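Long-range contact in member of DUF4221 family (Bacteroides vulgatus, PDB 3S9J), which is of unknown function but folds as a six-bladed beta-propeller and belongs to the DUF4221 family: residues S129-P137 against R266-K274. Residues are numbered along the deposited sequence; the frame is centred on the assembly and turned at random.
Sequences SFGSYYNAP and RYWHIMYDK
The indole of W268 meets the turn at Y133-Y134 in two ways. Its NE1 gives a nearly straight hydrogen bond (165°) to Y133 O at 2.9 Å, reaching a lone pair within the carbonyl plane, while Y134 CB sits over one face toward the rim, 3.5 Å from W268 CE2. The Y134 ring also turns its edge to that face in an offset edge-to-face pair, planes at 77°. Replacing the indole of W268 by an alanine side chain is likely to leave Y133 O without this donor and to open a gap beside Y134 CB. W268 CD1 lies over the face of the H269 imidazole, which receives N135 N on ND1 at 3.0 Å, close to its ring plane; NE2 bonds to Y328 O, so both ring nitrogens are engaged and the ring's rotation is fixed. The N135 side chain, swung away from its own N (chi1 -165°), carries its amide to the strand, and ND2 bonds I270 O at 2.9 Å, with that oxygen lying in the amide plane. Selenomethionine M271 crosses this amide, CG 3.7 Å from ND2. The inter-blade loop 129-137, running from strand 112-117 to strand 139-141, thus reaches across the six-bladed beta-propeller to 266-273, the innermost strand of its blade, beside the central axis.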
loop_
_atom_site.group_PDB
_atom_site.type_symbol
_atom_site.label_atom_id
_atom_site.label_comp_id
_atom_site.label_asym_id
_atom_site.label_seq_id
_atom_site.Cartn_x
_atom_site.Cartn_y
_atom_site.Cartn_z
ATOM N N SER A 129 8.752 -0.854 6.577
ATOM C CA SER A 129 7.322 -0.982 6.455
ATOM C C SER A 129 6.916 -1.717 5.201
ATOM O O SER A 129 7.638 -1.721 4.193
ATOM C CB SER A 129 6.652 0.417 6.451
ATOM O OG SER A 129 5.229 0.294 6.403
ATOM N N PHE A 130 5.770 -2.359 5.319
ATOM C CA PHE A 130 4.976 -2.824 4.192
ATOM C C PHE A 130 3.526 -2.837 4.687
ATOM O O PHE A 130 3.265 -2.843 5.907
ATOM C CB PHE A 130 5.442 -4.174 3.596
ATOM C CG PHE A 130 5.917 -5.196 4.597
ATOM C CD1 PHE A 130 5.026 -5.971 5.311
ATOM C CD2 PHE A 130 7.282 -5.460 4.745
ATOM C CE1 PHE A 130 5.500 -6.919 6.225
ATOM C CE2 PHE A 130 7.739 -6.412 5.648
ATOM C CZ PHE A 130 6.842 -7.149 6.369
ATOM N N GLY A 131 2.593 -2.780 3.757
ATOM C CA GLY A 131 1.185 -2.621 4.119
ATOM C C GLY A 131 0.337 -2.264 2.929
ATOM O O GLY A 131 0.803 -2.297 1.789
ATOM N N SER A 132 -0.906 -1.864 3.225
ATOM C CA SER A 132 -1.909 -1.669 2.200
ATOM C C SER A 132 -2.516 -0.273 2.255
ATOM O O SER A 132 -3.228 0.098 1.343
ATOM C CB SER A 132 -3.031 -2.726 2.358
ATOM O OG SER A 132 -3.443 -2.783 3.728
ATOM N N TYR A 133 -2.244 0.496 3.304
ATOM C CA TYR A 133 -2.968 1.778 3.503
ATOM C C TYR A 133 -2.664 2.668 2.292
ATOM O O TYR A 133 -3.560 3.303 1.744
ATOM C CB TYR A 133 -2.512 2.416 4.805
ATOM C CG TYR A 133 -3.452 3.426 5.403
ATOM C CD1 TYR A 133 -4.740 3.046 5.810
ATOM C CD2 TYR A 133 -3.026 4.720 5.670
ATOM C CE1 TYR A 133 -5.609 3.955 6.439
ATOM C CE2 TYR A 133 -3.900 5.643 6.294
ATOM C CZ TYR A 133 -5.175 5.242 6.673
ATOM O OH TYR A 133 -6.043 6.145 7.285
ATOM N N TYR A 134 -1.399 2.642 1.849
ATOM C CA TYR A 134 -1.081 2.747 0.419
ATOM C C TYR A 134 -0.470 1.403 0.033
ATOM O O TYR A 134 0.244 0.787 0.817
ATOM C CB TYR A 134 -0.141 3.913 0.099
ATOM C CG TYR A 134 1.204 3.849 0.813
ATOM C CD1 TYR A 134 1.354 4.342 2.095
ATOM C CD2 TYR A 134 2.317 3.343 0.174
ATOM C CE1 TYR A 134 2.603 4.284 2.765
ATOM C CE2 TYR A 134 3.547 3.301 0.817
ATOM C CZ TYR A 134 3.691 3.754 2.087
ATOM O OH TYR A 134 4.943 3.658 2.665
ATOM N N ASN A 135 -0.728 0.957 -1.173
ATOM C CA ASN A 135 -0.276 -0.362 -1.556
ATOM C C ASN A 135 1.276 -0.388 -1.556
ATOM O O ASN A 135 1.931 0.307 -2.351
ATOM C CB ASN A 135 -0.828 -0.777 -2.902
ATOM C CG ASN A 135 -0.664 -2.274 -3.154
ATOM O OD1 ASN A 135 -0.714 -3.059 -2.210
ATOM N ND2 ASN A 135 -0.435 -2.656 -4.411
ATOM N N ALA A 136 1.828 -1.188 -0.652
ATOM C CA ALA A 136 3.272 -1.347 -0.496
ATOM C C ALA A 136 3.530 -2.781 0.020
ATOM O O ALA A 136 3.834 -2.988 1.181
ATOM C CB ALA A 136 3.791 -0.337 0.476
ATOM N N PRO A 137 3.360 -3.763 -0.848
ATOM C CA PRO A 137 3.208 -5.139 -0.383
ATOM C C PRO A 137 4.507 -5.849 -0.026
ATOM O O PRO A 137 4.448 -6.972 0.480
ATOM C CB PRO A 137 2.590 -5.849 -1.598
ATOM C CG PRO A 137 3.108 -5.047 -2.765
ATOM C CD PRO A 137 3.054 -3.643 -2.286
ATOM N N ARG A 266 -3.689 13.946 -6.115
ATOM C CA ARG A 266 -2.490 13.128 -6.210
ATOM C C ARG A 266 -2.905 11.724 -6.522
ATOM O O ARG A 266 -4.083 11.358 -6.389
ATOM C CB ARG A 266 -1.693 13.122 -4.904
ATOM C CG ARG A 266 -2.425 12.582 -3.697
ATOM C CD ARG A 266 -1.470 12.488 -2.504
ATOM N NE ARG A 266 -2.178 12.312 -1.233
ATOM C CZ ARG A 266 -1.602 12.392 -0.029
ATOM N NH1 ARG A 266 -0.303 12.636 0.095
ATOM N NH2 ARG A 266 -2.337 12.248 1.070
ATOM N N TYR A 267 -1.933 10.927 -6.934
ATOM C CA TYR A 267 -2.173 9.513 -7.139
ATOM C C TYR A 267 -1.994 8.790 -5.799
ATOM O O TYR A 267 -1.404 9.324 -4.842
ATOM C CB TYR A 267 -1.271 8.952 -8.261
ATOM C CG TYR A 267 -1.640 9.666 -9.540
ATOM C CD1 TYR A 267 -2.747 9.258 -10.267
ATOM C CD2 TYR A 267 -1.008 10.832 -9.913
ATOM C CE1 TYR A 267 -3.179 9.958 -11.383
ATOM C CE2 TYR A 267 -1.430 11.540 -11.049
ATOM C CZ TYR A 267 -2.518 11.100 -11.761
ATOM O OH TYR A 267 -2.952 11.800 -12.869
ATOM N N TRP A 268 -2.539 7.573 -5.735
ATOM C CA TRP A 268 -2.414 6.752 -4.525
ATOM C C TRP A 268 -1.984 5.338 -4.945
ATOM O O TRP A 268 -0.926 5.220 -5.559
ATOM C CB TRP A 268 -3.663 6.827 -3.625
ATOM C CG TRP A 268 -3.387 6.464 -2.191
ATOM C CD1 TRP A 268 -3.869 5.389 -1.506
ATOM C CD2 TRP A 268 -2.557 7.176 -1.285
ATOM N NE1 TRP A 268 -3.395 5.396 -0.224
ATOM C CE2 TRP A 268 -2.575 6.475 -0.060
ATOM C CE3 TRP A 268 -1.774 8.334 -1.387
ATOM C CZ2 TRP A 268 -1.875 6.904 1.047
ATOM C CZ3 TRP A 268 -1.069 8.755 -0.259
ATOM C CH2 TRP A 268 -1.125 8.035 0.940
ATOM N N HIS A 269 -2.767 4.286 -4.662
ATOM C CA HIS A 269 -2.331 2.928 -4.964
ATOM C C HIS A 269 -1.990 2.722 -6.438
ATOM O O HIS A 269 -2.686 3.230 -7.335
ATOM C CB HIS A 269 -3.414 1.879 -4.694
ATOM C CG HIS A 269 -4.081 1.956 -3.361
ATOM N ND1 HIS A 269 -3.408 1.766 -2.168
ATOM C CD2 HIS A 269 -5.392 2.054 -3.051
ATOM C CE1 HIS A 269 -4.280 1.791 -1.178
ATOM N NE2 HIS A 269 -5.492 1.976 -1.686
ATOM N N ILE A 270 -0.962 1.919 -6.681
ATOM C CA ILE A 270 -0.870 1.161 -7.919
ATOM C C ILE A 270 -1.004 -0.318 -7.529
ATOM O O ILE A 270 -0.322 -0.805 -6.635
ATOM C CB ILE A 270 0.418 1.489 -8.749
ATOM C CG1 ILE A 270 0.437 0.738 -10.109
ATOM C CG2 ILE A 270 1.693 1.202 -7.951
ATOM C CD1 ILE A 270 -0.674 1.188 -11.084
HETATM N N MSE A 271 -1.897 -1.031 -8.211
HETATM C CA MSE A 271 -2.217 -2.405 -7.852
HETATM C C MSE A 271 -2.240 -3.281 -9.091
HETATM O O MSE A 271 -2.898 -2.954 -10.077
HETATM C CB MSE A 271 -3.578 -2.480 -7.156
HETATM C CG MSE A 271 -3.677 -1.651 -5.972
HETATM SE SE MSE A 271 -5.424 -1.918 -5.123
HETATM C CE MSE A 271 -5.608 -3.502 -5.025
ATOM N N TYR A 272 -1.548 -4.414 -9.021
ATOM C CA TYR A 272 -1.582 -5.402 -10.080
ATOM C C TYR A 272 -2.692 -6.400 -9.817
ATOM O O TYR A 272 -2.871 -6.842 -8.694
ATOM C CB TYR A 272 -0.241 -6.146 -10.153
ATOM C CG TYR A 272 -0.223 -7.235 -11.193
ATOM C CD1 TYR A 272 -0.536 -6.955 -12.496
ATOM C CD2 TYR A 272 0.132 -8.527 -10.869
ATOM C CE1 TYR A 272 -0.539 -7.952 -13.460
ATOM C CE2 TYR A 272 0.136 -9.542 -11.839
ATOM C CZ TYR A 272 -0.194 -9.247 -13.122
ATOM O OH TYR A 272 -0.205 -10.219 -14.116
ATOM N N ASP A 273 -3.457 -6.722 -10.859
ATOM C CA ASP A 273 -4.513 -7.722 -10.816
ATOM C C ASP A 273 -3.970 -8.981 -11.514
ATOM O O ASP A 273 -3.889 -9.023 -12.757
ATOM C CB ASP A 273 -5.745 -7.167 -11.555
ATOM C CG ASP A 273 -6.936 -8.115 -11.565
ATOM O OD1 ASP A 273 -6.743 -9.361 -11.490
ATOM O OD2 ASP A 273 -8.083 -7.582 -11.657
ATOM N N LYS A 274 -3.594 -9.978 -10.706
ATOM C CA LYS A 274 -2.965 -11.227 -11.194
ATOM C C LYS A 274 -3.948 -12.120 -11.946
ATOM O O LYS A 274 -3.523 -12.984 -12.694
ATOM C CB LYS A 274 -2.301 -12.019 -10.037
ATOM C CG LYS A 274 -3.258 -12.617 -8.983
ATOM C CD LYS A 274 -2.532 -13.057 -7.650
ATOM C CE LYS A 274 -3.515 -13.074 -6.405
ATOM N NZ LYS A 274 -3.099 -13.672 -5.016
#